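Cyanuric acid amidohydrolase (Azorhizobium caulinodans, PDB 4NQ3) hydrolyses cyanuric acid, opening its s-triazine ring to give carboxybiuret, which decarboxylates spontaneously to biuret, a step in the breakdown of herbicides such as atrazine. Local coordinates at residues V6-T11 with H89-E94; L35-K40 with V74-S79; P158-M163 with T175-T180. All blocks are in the same frame, centred on the assembly; numbering follows the deposited sequence.

Contact 1. Residues V6-T11 with H89-E94; sequences VHRIAT and HFLVFE
With CG of H7 turned anti to its carbonyl carbon (chi1 -57°) and CG of E94 anti to its backbone N (chi1 -177°), the imidazole and an extended glutamate chain converge at one end of an antiparallel strand pair. The pair joins strand 2-10, an edge strand of the sheet within this chain, to strand 89-97 in the four-stranded mixed sheet of the first repeating unit, strand order 1-4-2-3. H7 NE2 donates to E94 OE1 over 2.9 Å, nearly along the C-O axis of the carboxylate. The acceptor lies at the ring edge and near its plane, while the ring and carboxylate planes are 41° apart. A30 N holds the other oxygen, OE2, so both carboxylate oxygens are bonded; the negative charge would be expected to favour a protonated H7.

Between the strands, H7 and V92 form a hydrogen-bonded pair, as do I9 and F90; H7 N to V92 O is 2.8 Å. On the face shared by V6, R8, L91 and F93, V6 CG2 lies beside F93 CD1 at 3.6 Å. L91 CD1 tucks against R8 CG (3.7 Å), and H89 CD2 lies against the same R8 CG. The guanidinium itself leaves the pair, bonding to E278 O and forming a salt bridge with E329.

Past the last strand pair, T11 O accepts from R298 NE of a neighbouring subunit. T11's own methyl makes a CH-pi contact over one face of F90, offset toward the rim, with CG2 3.5 Å from the ring centroid and 3.2 Å from F90 CE2.

Contact 2. Residues L35-K40 with V74-S79; sequences LAIFGK and VCLVMS. With BR8 (barbituric acid), chain C.
K40 sends CG anti to its carbonyl carbon (chi1 -70°), then bends at chi2 (-56°) and again at chi3 (-61°), curling its chain over toward the neighbouring strand. NZ so arrives beside S79, whose OG stands anti to the backbone N; NZ donates to S79 OG at 3.1 Å. A weak bond runs from NZ to S79 O, and K40 NZ also donates to G80 O and V332 O. S79 OG sits 2.9 Å from N3 of the bound barbituric acid and also has a weak bond to S226 OG.

The strands run parallel and in register, from C75 N donating to L35 O through to S79 N donating to G39 O. On one face I37 and L76 lie side by side, I37 CB to L76 CD2 at 3.8 Å. Selenomethionine M78, bent at chi2 and chi3, lays SE 3.8 Å from G39 CA and CE 3.3 Å from I37 O. On the other face F38 CD1 lies against V77 CB. Strands 34-41 and 75-80 belong to a beta-alpha-beta unit with helix 51-67, and K40 with S79 is consistent with one of the enzyme's three potential Ser-Lys dyads, next to the established K156 and S226.

Contact 3. Residues P158-M163 with T175-T180; sequences PLLTAM and TATSDT. With BR8 (barbituric acid), chain J; SO4 (sulfate ion), chain H.
A barbituric acid ring, a second one apart from that at the substrate site, is the flat group beside this contact. T177 OG1 lies over one of its faces near the C5-C6 side, 3.1 Å from the ligand's C5. S178 N is on the same side of the ring plane, 3.5 Å from the ligand's O4, and A176 O lies beyond the C5 corner. K182 completes the residues lining this pocket.

T177 heads an ST turn: its OG1, anti to the backbone N (chi1 -168°), accepts from D179 N at 3.1 Å, which holds the hydroxyl's orientation, and T175 OG1 donates to T177 O from above the carbonyl plane. The turn leads straight into helix 180-199, where D179 is the N-cap and its OD1 accepts from K182 N. T161 plays the N-cap part for helix 162-170, so the contact brings together the starts of two successive helices of the second repeating unit.

Between the segments the contact is van der Waals, made by few atoms. L160 and T175 reach tip to tip, L160 CD1 touching T175 CB at 3.6 Å. T180, with CG2 anti to its carbonyl carbon, presents CB and CG2 to L160 O and sets CG2 3.5 Å from T161 CA. Its hydroxyl turns elsewhere, to L302 O of a neighbouring subunit; D303 of that same subunit accepts from A162 N. T161 OG1 makes a hydrogen bond of 3.3 Å to O3 of a sulfate, probably from the crystallisation liquor, beside which M163 CB also lies.

Overall arrangement
From the N terminus, strand 2-10 waits until strand 89-97 returns to close contact 1, the longest loop of the three. Contact 2 is nested within it, closed when strand 75-80 comes back beside strand 34-41. The two meet in the middle of one sheet, where L91 N lies 2.7 Å from F38 O, and F90 CE1 packs on M78 SE at 3.6 Å; together they tie up all four strands of the first repeating unit. Contact 3 opens only later, in the second unit, and closes a short loop around helix 162-170. Its centre is about 31 Å from that of contact 1, across the chain's centre, and about 23 Å from that of contact 2.

Contact 1. Residues V6-T11 with H89-E94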
loop_
_atom_site.group_PDB
_atom_site.type_symbol
_atom_site.label_atom_id
_atom_site.label_comp_id
_atom_site.label_asym_id
_atom_site.label_seq_id
_atom_site.Cartn_x
_atom_site.Cartn_y
_atom_site.Cartn_z
ATOM N N VAL A 6 31.885 -15.928 -7.784
ATOM C CA VAL A 6 30.603 -15.314 -7.438
ATOM C C VAL A 6 30.042 -15.885 -6.143
ATOM O O VAL A 6 29.856 -17.104 -6.029
ATOM C CB VAL A 6 29.586 -15.507 -8.557
ATOM C CG1 VAL A 6 28.246 -14.929 -8.161
ATOM C CG2 VAL A 6 30.102 -14.867 -9.808
ATOM N N HIS A 7 29.755 -15.013 -5.182
ATOM C CA HIS A 7 29.331 -15.444 -3.843
ATOM C C HIS A 7 27.921 -14.993 -3.496
ATOM O O HIS A 7 27.667 -13.797 -3.457
ATOM C CB HIS A 7 30.276 -14.889 -2.777
ATOM C CG HIS A 7 31.711 -15.255 -2.974
ATOM N ND1 HIS A 7 32.229 -16.473 -2.584
ATOM C CD2 HIS A 7 32.739 -14.564 -3.526
ATOM C CE1 HIS A 7 33.515 -16.513 -2.883
ATOM N NE2 HIS A 7 33.850 -15.367 -3.455
ATOM N N ARG A 8 27.010 -15.920 -3.215
ATOM C CA ARG A 8 25.662 -15.511 -2.810
ATOM C C ARG A 8 25.510 -15.536 -1.273
ATOM O O ARG A 8 25.612 -16.575 -0.637
ATOM C CB ARG A 8 24.609 -16.389 -3.466
ATOM C CG ARG A 8 23.267 -15.716 -3.606
ATOM C CD ARG A 8 22.315 -16.505 -4.547
ATOM N NE ARG A 8 22.014 -17.809 -3.966
ATOM C CZ ARG A 8 21.694 -18.914 -4.633
ATOM N NH1 ARG A 8 21.599 -18.942 -5.958
ATOM N NH2 ARG A 8 21.458 -20.012 -3.938
ATOM N N ILE A 9 25.301 -14.375 -0.680
ATOM C CA ILE A 9 25.273 -14.255 0.761
ATOM C C ILE A 9 23.888 -13.836 1.287
ATOM O O ILE A 9 23.322 -12.843 0.838
ATOM C CB ILE A 9 26.344 -13.250 1.223
ATOM C CG1 ILE A 9 27.720 -13.748 0.775
ATOM C CG2 ILE A 9 26.305 -13.045 2.743
ATOM C CD1 ILE A 9 28.858 -12.836 1.116
ATOM N N ALA A 10 23.329 -14.602 2.220
ATOM C CA ALA A 10 22.065 -14.214 2.843
ATOM C C ALA A 10 22.209 -12.951 3.736
ATOM O O ALA A 10 23.288 -12.642 4.220
ATOM C CB ALA A 10 21.525 -15.349 3.641
ATOM N N THR A 11 21.122 -12.209 3.912
ATOM C CA THR A 11 21.082 -11.023 4.777
ATOM C C THR A 11 19.755 -11.002 5.544
ATOM O O THR A 11 18.693 -11.297 4.979
ATOM C CB THR A 11 21.193 -9.719 3.974
ATOM O OG1 THR A 11 20.020 -9.599 3.158
ATOM C CG2 THR A 11 22.427 -9.714 3.056
ATOM N N HIS A 89 19.150 -10.992 -0.455
ATOM C CA HIS A 89 20.542 -11.459 -0.486
ATOM C C HIS A 89 21.504 -10.518 -1.205
ATOM O O HIS A 89 21.082 -9.594 -1.902
ATOM C CB HIS A 89 20.605 -12.817 -1.159
ATOM C CG HIS A 89 20.192 -12.777 -2.590
ATOM N ND1 HIS A 89 18.871 -12.704 -2.970
ATOM C CD2 HIS A 89 20.917 -12.776 -3.731
ATOM C CE1 HIS A 89 18.794 -12.675 -4.291
ATOM N NE2 HIS A 89 20.023 -12.721 -4.777
ATOM N N PHE A 90 22.798 -10.757 -1.002
ATOM C CA PHE A 90 23.865 -10.097 -1.761
ATOM C C PHE A 90 24.505 -11.074 -2.758
ATOM O O PHE A 90 24.636 -12.257 -2.484
ATOM C CB PHE A 90 24.954 -9.553 -0.831
ATOM C CG PHE A 90 24.491 -8.452 0.057
ATOM C CD1 PHE A 90 23.605 -7.495 -0.408
ATOM C CD2 PHE A 90 24.931 -8.376 1.373
ATOM C CE1 PHE A 90 23.160 -6.472 0.432
ATOM C CE2 PHE A 90 24.499 -7.355 2.223
ATOM C CZ PHE A 90 23.615 -6.403 1.757
ATOM N N LEU A 91 24.904 -10.563 -3.909
ATOM C CA LEU A 91 25.685 -11.294 -4.884
ATOM C C LEU A 91 27.053 -10.632 -5.019
ATOM O O LEU A 91 27.155 -9.554 -5.621
ATOM C CB LEU A 91 24.979 -11.262 -6.215
ATOM C CG LEU A 91 25.205 -12.476 -7.061
ATOM C CD1 LEU A 91 25.015 -13.688 -6.179
ATOM C CD2 LEU A 91 24.194 -12.423 -8.179
ATOM N N VAL A 92 28.107 -11.230 -4.467
ATOM C CA VAL A 92 29.428 -10.607 -4.561
ATOM C C VAL A 92 30.221 -11.182 -5.718
ATOM O O VAL A 92 30.365 -12.395 -5.830
ATOM C CB VAL A 92 30.255 -10.786 -3.293
ATOM C CG1 VAL A 92 31.616 -10.134 -3.497
ATOM C CG2 VAL A 92 29.556 -10.135 -2.121
ATOM N N PHE A 93 30.723 -10.299 -6.572
ATOM C CA PHE A 93 31.512 -10.651 -7.754
ATOM C C PHE A 93 32.979 -10.347 -7.509
ATOM O O PHE A 93 33.352 -9.171 -7.386
ATOM C CB PHE A 93 31.025 -9.864 -8.965
ATOM C CG PHE A 93 29.671 -10.282 -9.455
ATOM C CD1 PHE A 93 29.534 -11.365 -10.317
ATOM C CD2 PHE A 93 28.536 -9.589 -9.067
ATOM C CE1 PHE A 93 28.273 -11.752 -10.780
ATOM C CE2 PHE A 93 27.270 -9.964 -9.521
ATOM C CZ PHE A 93 27.138 -11.049 -10.382
ATOM N N GLU A 94 33.808 -11.389 -7.450
ATOM C CA GLU A 94 35.223 -11.250 -7.123
ATOM C C GLU A 94 36.088 -11.663 -8.295
ATOM O O GLU A 94 35.748 -12.582 -9.004
ATOM C CB GLU A 94 35.543 -12.119 -5.904
ATOM C CG GLU A 94 36.972 -12.046 -5.379
ATOM C CD GLU A 94 37.221 -13.053 -4.254
ATOM O OE1 GLU A 94 36.301 -13.860 -3.994
ATOM O OE2 GLU A 94 38.319 -13.052 -3.637
#

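Contact 2. Residues L35-K40 with V74-S79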
loop_
_atom_site.group_PDB
_atom_site.type_symbol
_atom_site.label_atom_id
_atom_site.label_comp_id
_atom_site.label_asym_id
_atom_site.label_seq_id
_atom_site.Cartn_x
_atom_site.Cartn_y
_atom_site.Cartn_z
ATOM N N LEU A 35 34.920 -6.876 -7.247
ATOM C CA LEU A 35 34.585 -5.973 -8.335
ATOM C C LEU A 35 33.241 -5.286 -8.127
ATOM O O LEU A 35 33.140 -4.067 -8.315
ATOM C CB LEU A 35 34.583 -6.707 -9.670
ATOM C CG LEU A 35 35.984 -7.135 -10.052
ATOM C CD1 LEU A 35 35.981 -7.757 -11.421
ATOM C CD2 LEU A 35 36.850 -5.907 -10.040
ATOM N N ALA A 36 32.207 -6.051 -7.775
ATOM C CA ALA A 36 30.875 -5.469 -7.639
ATOM C C ALA A 36 30.055 -6.261 -6.665
ATOM O O ALA A 36 30.301 -7.438 -6.477
ATOM C CB ALA A 36 30.166 -5.412 -8.992
ATOM N N ILE A 37 29.073 -5.619 -6.043
ATOM C CA ILE A 37 28.103 -6.347 -5.243
ATOM C C ILE A 37 26.678 -6.045 -5.698
ATOM O O ILE A 37 26.293 -4.887 -5.760
ATOM C CB ILE A 37 28.219 -6.016 -3.769
ATOM C CG1 ILE A 37 29.640 -6.229 -3.270
ATOM C CG2 ILE A 37 27.335 -6.929 -2.973
ATOM C CD1 ILE A 37 29.770 -5.888 -1.801
ATOM N N PHE A 38 25.908 -7.076 -6.052
ATOM C CA PHE A 38 24.481 -6.895 -6.334
ATOM C C PHE A 38 23.702 -7.204 -5.082
ATOM O O PHE A 38 24.133 -8.015 -4.271
ATOM C CB PHE A 38 23.974 -7.815 -7.444
ATOM C CG PHE A 38 24.562 -7.549 -8.806
ATOM C CD1 PHE A 38 25.529 -6.582 -8.998
ATOM C CD2 PHE A 38 24.131 -8.284 -9.904
ATOM C CE1 PHE A 38 26.059 -6.363 -10.257
ATOM C CE2 PHE A 38 24.655 -8.066 -11.150
ATOM C CZ PHE A 38 25.621 -7.105 -11.326
ATOM N N GLY A 39 22.526 -6.612 -4.929
ATOM C CA GLY A 39 21.723 -6.940 -3.774
ATOM C C GLY A 39 20.253 -6.878 -4.094
ATOM O O GLY A 39 19.847 -6.079 -4.928
ATOM N N LYS A 40 19.462 -7.721 -3.435
ATOM C CA LYS A 40 18.020 -7.541 -3.362
ATOM C C LYS A 40 17.740 -7.112 -1.939
ATOM O O LYS A 40 18.084 -7.828 -1.009
ATOM C CB LYS A 40 17.277 -8.824 -3.703
ATOM C CG LYS A 40 17.382 -9.207 -5.151
ATOM C CD LYS A 40 16.901 -8.060 -6.020
ATOM C CE LYS A 40 15.428 -7.714 -5.748
ATOM N NZ LYS A 40 15.034 -6.479 -6.489
ATOM N N VAL A 74 34.316 -0.081 -5.999
ATOM C CA VAL A 74 33.444 -1.252 -6.067
ATOM C C VAL A 74 32.060 -0.823 -6.523
ATOM O O VAL A 74 31.517 0.160 -6.020
ATOM C CB VAL A 74 33.337 -1.983 -4.700
ATOM C CG1 VAL A 74 32.376 -3.167 -4.781
ATOM C CG2 VAL A 74 34.690 -2.424 -4.244
ATOM N N CYS A 75 31.493 -1.537 -7.487
ATOM C CA CYS A 75 30.149 -1.215 -7.943
ATOM C C CYS A 75 29.125 -1.796 -7.011
ATOM O O CYS A 75 29.087 -3.018 -6.802
ATOM C CB CYS A 75 29.913 -1.735 -9.350
ATOM S SG CYS A 75 30.716 -0.662 -10.587
ATOM N N LEU A 76 28.304 -0.918 -6.440
ATOM C CA LEU A 76 27.242 -1.342 -5.542
ATOM C C LEU A 76 25.887 -1.144 -6.234
ATOM O O LEU A 76 25.409 -0.018 -6.387
ATOM C CB LEU A 76 27.323 -0.570 -4.229
ATOM C CG LEU A 76 28.578 -0.808 -3.372
ATOM C CD1 LEU A 76 28.536 -0.040 -2.048
ATOM C CD2 LEU A 76 28.799 -2.304 -3.078
ATOM N N VAL A 77 25.301 -2.249 -6.686
ATOM C CA VAL A 77 23.957 -2.263 -7.254
ATOM C C VAL A 77 22.953 -2.841 -6.259
ATOM O O VAL A 77 22.855 -4.059 -6.105
ATOM C CB VAL A 77 23.872 -3.097 -8.561
ATOM C CG1 VAL A 77 22.505 -2.973 -9.161
ATOM C CG2 VAL A 77 24.951 -2.706 -9.532
HETATM N N MSE A 78 22.215 -1.983 -5.572
HETATM C CA MSE A 78 21.207 -2.489 -4.655
HETATM C C MSE A 78 19.843 -2.336 -5.285
HETATM O O MSE A 78 19.351 -1.225 -5.445
HETATM C CB MSE A 78 21.249 -1.762 -3.318
HETATM C CG MSE A 78 22.562 -1.936 -2.540
HETATM SE SE MSE A 78 22.868 -3.776 -1.956
HETATM C CE MSE A 78 24.402 -4.165 -3.106
ATOM N N SER A 79 19.242 -3.453 -5.671
ATOM C CA SER A 79 17.904 -3.436 -6.244
ATOM C C SER A 79 16.891 -3.825 -5.202
ATOM O O SER A 79 16.956 -4.935 -4.670
ATOM C CB SER A 79 17.795 -4.381 -7.425
ATOM O OG SER A 79 16.522 -4.243 -8.013
HETATM N N1 BR8 C . 14.808 -0.198 -8.619
HETATM C C2 BR8 C . 14.759 -1.075 -7.591
HETATM O O2 BR8 C . 15.124 -0.694 -6.496
HETATM N N3 BR8 C . 14.299 -2.346 -7.785
HETATM C C4 BR8 C . 13.856 -2.796 -9.055
HETATM O O4 BR8 C . 13.443 -3.944 -9.188
HETATM C C5 BR8 C . 13.899 -1.918 -10.307
HETATM C C6 BR8 C . 14.420 -0.543 -9.911
HETATM O O8 BR8 C . 14.506 0.319 -10.757
#

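Contact 3. Residues P158-M163 with T175-T180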
loop_
_atom_site.group_PDB
_atom_site.type_symbol
_atom_site.label_atom_id
_atom_site.label_comp_id
_atom_site.label_asym_id
_atom_site.label_seq_id
_atom_site.Cartn_x
_atom_site.Cartn_y
_atom_site.Cartn_z
ATOM N N PRO A 158 20.083 6.668 -11.709
ATOM C CA PRO A 158 19.429 7.577 -10.770
ATOM C C PRO A 158 17.953 7.728 -11.060
ATOM O O PRO A 158 17.446 6.983 -11.902
ATOM C CB PRO A 158 20.180 8.897 -10.988
ATOM C CG PRO A 158 20.639 8.833 -12.372
ATOM C CD PRO A 158 20.967 7.391 -12.640
ATOM N N LEU A 159 17.275 8.623 -10.336
ATOM C CA LEU A 159 15.870 8.938 -10.590
ATOM C C LEU A 159 15.611 10.368 -10.158
ATOM O O LEU A 159 16.506 11.026 -9.635
ATOM C CB LEU A 159 14.944 7.971 -9.850
ATOM C CG LEU A 159 15.099 7.876 -8.319
ATOM C CD1 LEU A 159 14.514 9.095 -7.616
ATOM C CD2 LEU A 159 14.477 6.617 -7.793
ATOM N N LEU A 160 14.385 10.835 -10.340
ATOM C CA LEU A 160 14.020 12.186 -9.919
ATOM C C LEU A 160 13.024 12.198 -8.750
ATOM O O LEU A 160 12.069 11.411 -8.696
ATOM C CB LEU A 160 13.424 12.965 -11.092
ATOM C CG LEU A 160 14.331 13.141 -12.306
ATOM C CD1 LEU A 160 13.630 13.960 -13.364
ATOM C CD2 LEU A 160 15.623 13.822 -11.892
ATOM N N THR A 161 13.267 13.092 -7.802
ATOM C CA THR A 161 12.296 13.381 -6.763
ATOM C C THR A 161 11.725 14.768 -7.012
ATOM O O THR A 161 12.266 15.531 -7.817
ATOM C CB THR A 161 12.912 13.347 -5.375
ATOM O OG1 THR A 161 13.879 14.402 -5.290
ATOM C CG2 THR A 161 13.572 11.987 -5.104
ATOM N N ALA A 162 10.646 15.107 -6.313
ATOM C CA ALA A 162 10.059 16.433 -6.446
ATOM C C ALA A 162 11.136 17.508 -6.250
ATOM O O ALA A 162 11.243 18.440 -7.059
ATOM C CB ALA A 162 8.915 16.611 -5.450
HETATM N N MSE A 163 11.948 17.349 -5.200
HETATM C CA MSE A 163 12.973 18.335 -4.859
HETATM C C MSE A 163 13.949 18.534 -6.032
HETATM O O MSE A 163 14.305 19.660 -6.380
HETATM C CB MSE A 163 13.725 17.915 -3.596
HETATM C CG MSE A 163 14.594 19.004 -2.963
HETATM SE SE MSE A 163 14.998 18.553 -1.111
HETATM C CE MSE A 163 15.381 20.306 -0.331
ATOM N N THR A 175 13.174 18.912 -16.817
ATOM C CA THR A 175 13.476 17.498 -16.746
ATOM C C THR A 175 12.487 16.829 -17.685
ATOM O O THR A 175 11.529 17.467 -18.124
ATOM C CB THR A 175 13.380 16.921 -15.318
ATOM O OG1 THR A 175 12.063 17.121 -14.787
ATOM C CG2 THR A 175 14.389 17.580 -14.416
ATOM N N ALA A 176 12.748 15.570 -18.025
ATOM C CA ALA A 176 11.937 14.843 -18.996
ATOM C C ALA A 176 10.576 14.453 -18.406
ATOM O O ALA A 176 9.670 14.012 -19.110
ATOM C CB ALA A 176 12.681 13.631 -19.472
ATOM N N THR A 177 10.450 14.597 -17.095
ATOM C CA THR A 177 9.206 14.293 -16.413
ATOM C C THR A 177 9.164 14.988 -15.078
ATOM O O THR A 177 10.192 15.463 -14.589
ATOM C CB THR A 177 9.026 12.780 -16.178
ATOM O OG1 THR A 177 7.676 12.524 -15.772
ATOM C CG2 THR A 177 9.941 12.309 -15.060
ATOM N N SER A 178 7.979 15.038 -14.483
ATOM C CA SER A 178 7.863 15.481 -13.103
ATOM C C SER A 178 7.269 14.362 -12.248
ATOM O O SER A 178 7.258 14.469 -11.026
ATOM C CB SER A 178 7.004 16.740 -13.003
ATOM O OG SER A 178 7.421 17.725 -13.936
ATOM N N ASP A 179 6.803 13.284 -12.889
ATOM C CA ASP A 179 6.327 12.099 -12.174
ATOM C C ASP A 179 7.566 11.307 -11.733
ATOM O O ASP A 179 8.368 10.849 -12.565
ATOM C CB ASP A 179 5.375 11.251 -13.061
ATOM C CG ASP A 179 4.749 10.024 -12.319
ATOM O OD1 ASP A 179 5.400 9.454 -11.416
ATOM O OD2 ASP A 179 3.608 9.607 -12.655
ATOM N N THR A 180 7.731 11.157 -10.421
ATOM C CA THR A 180 8.961 10.571 -9.915
ATOM C C THR A 180 8.999 9.077 -10.257
ATOM O O THR A 180 10.040 8.555 -10.613
ATOM C CB THR A 180 9.137 10.810 -8.381
ATOM O OG1 THR A 180 8.062 10.215 -7.650
ATOM C CG2 THR A 180 9.187 12.305 -8.065
HETATM N N1 BR8 J . 4.255 12.305 -17.485
HETATM C C2 BR8 J . 3.612 13.201 -16.665
HETATM O O2 BR8 J . 2.587 12.853 -16.100
HETATM N N3 BR8 J . 4.112 14.471 -16.477
HETATM C C4 BR8 J . 5.300 14.895 -17.105
HETATM O O4 BR8 J . 5.667 16.017 -16.887
HETATM C C5 BR8 J . 6.137 14.030 -18.068
HETATM C C6 BR8 J . 5.455 12.643 -18.162
HETATM O O8 BR8 J . 5.958 11.788 -18.867
HETATM S S SO4 H . 16.344 14.286 -2.465
HETATM O O1 SO4 H . 17.320 13.839 -1.464
HETATM O O2 SO4 H . 15.034 14.612 -1.877
HETATM O O3 SO4 H . 16.215 13.171 -3.394
HETATM O O4 SO4 H . 16.844 15.463 -3.192
#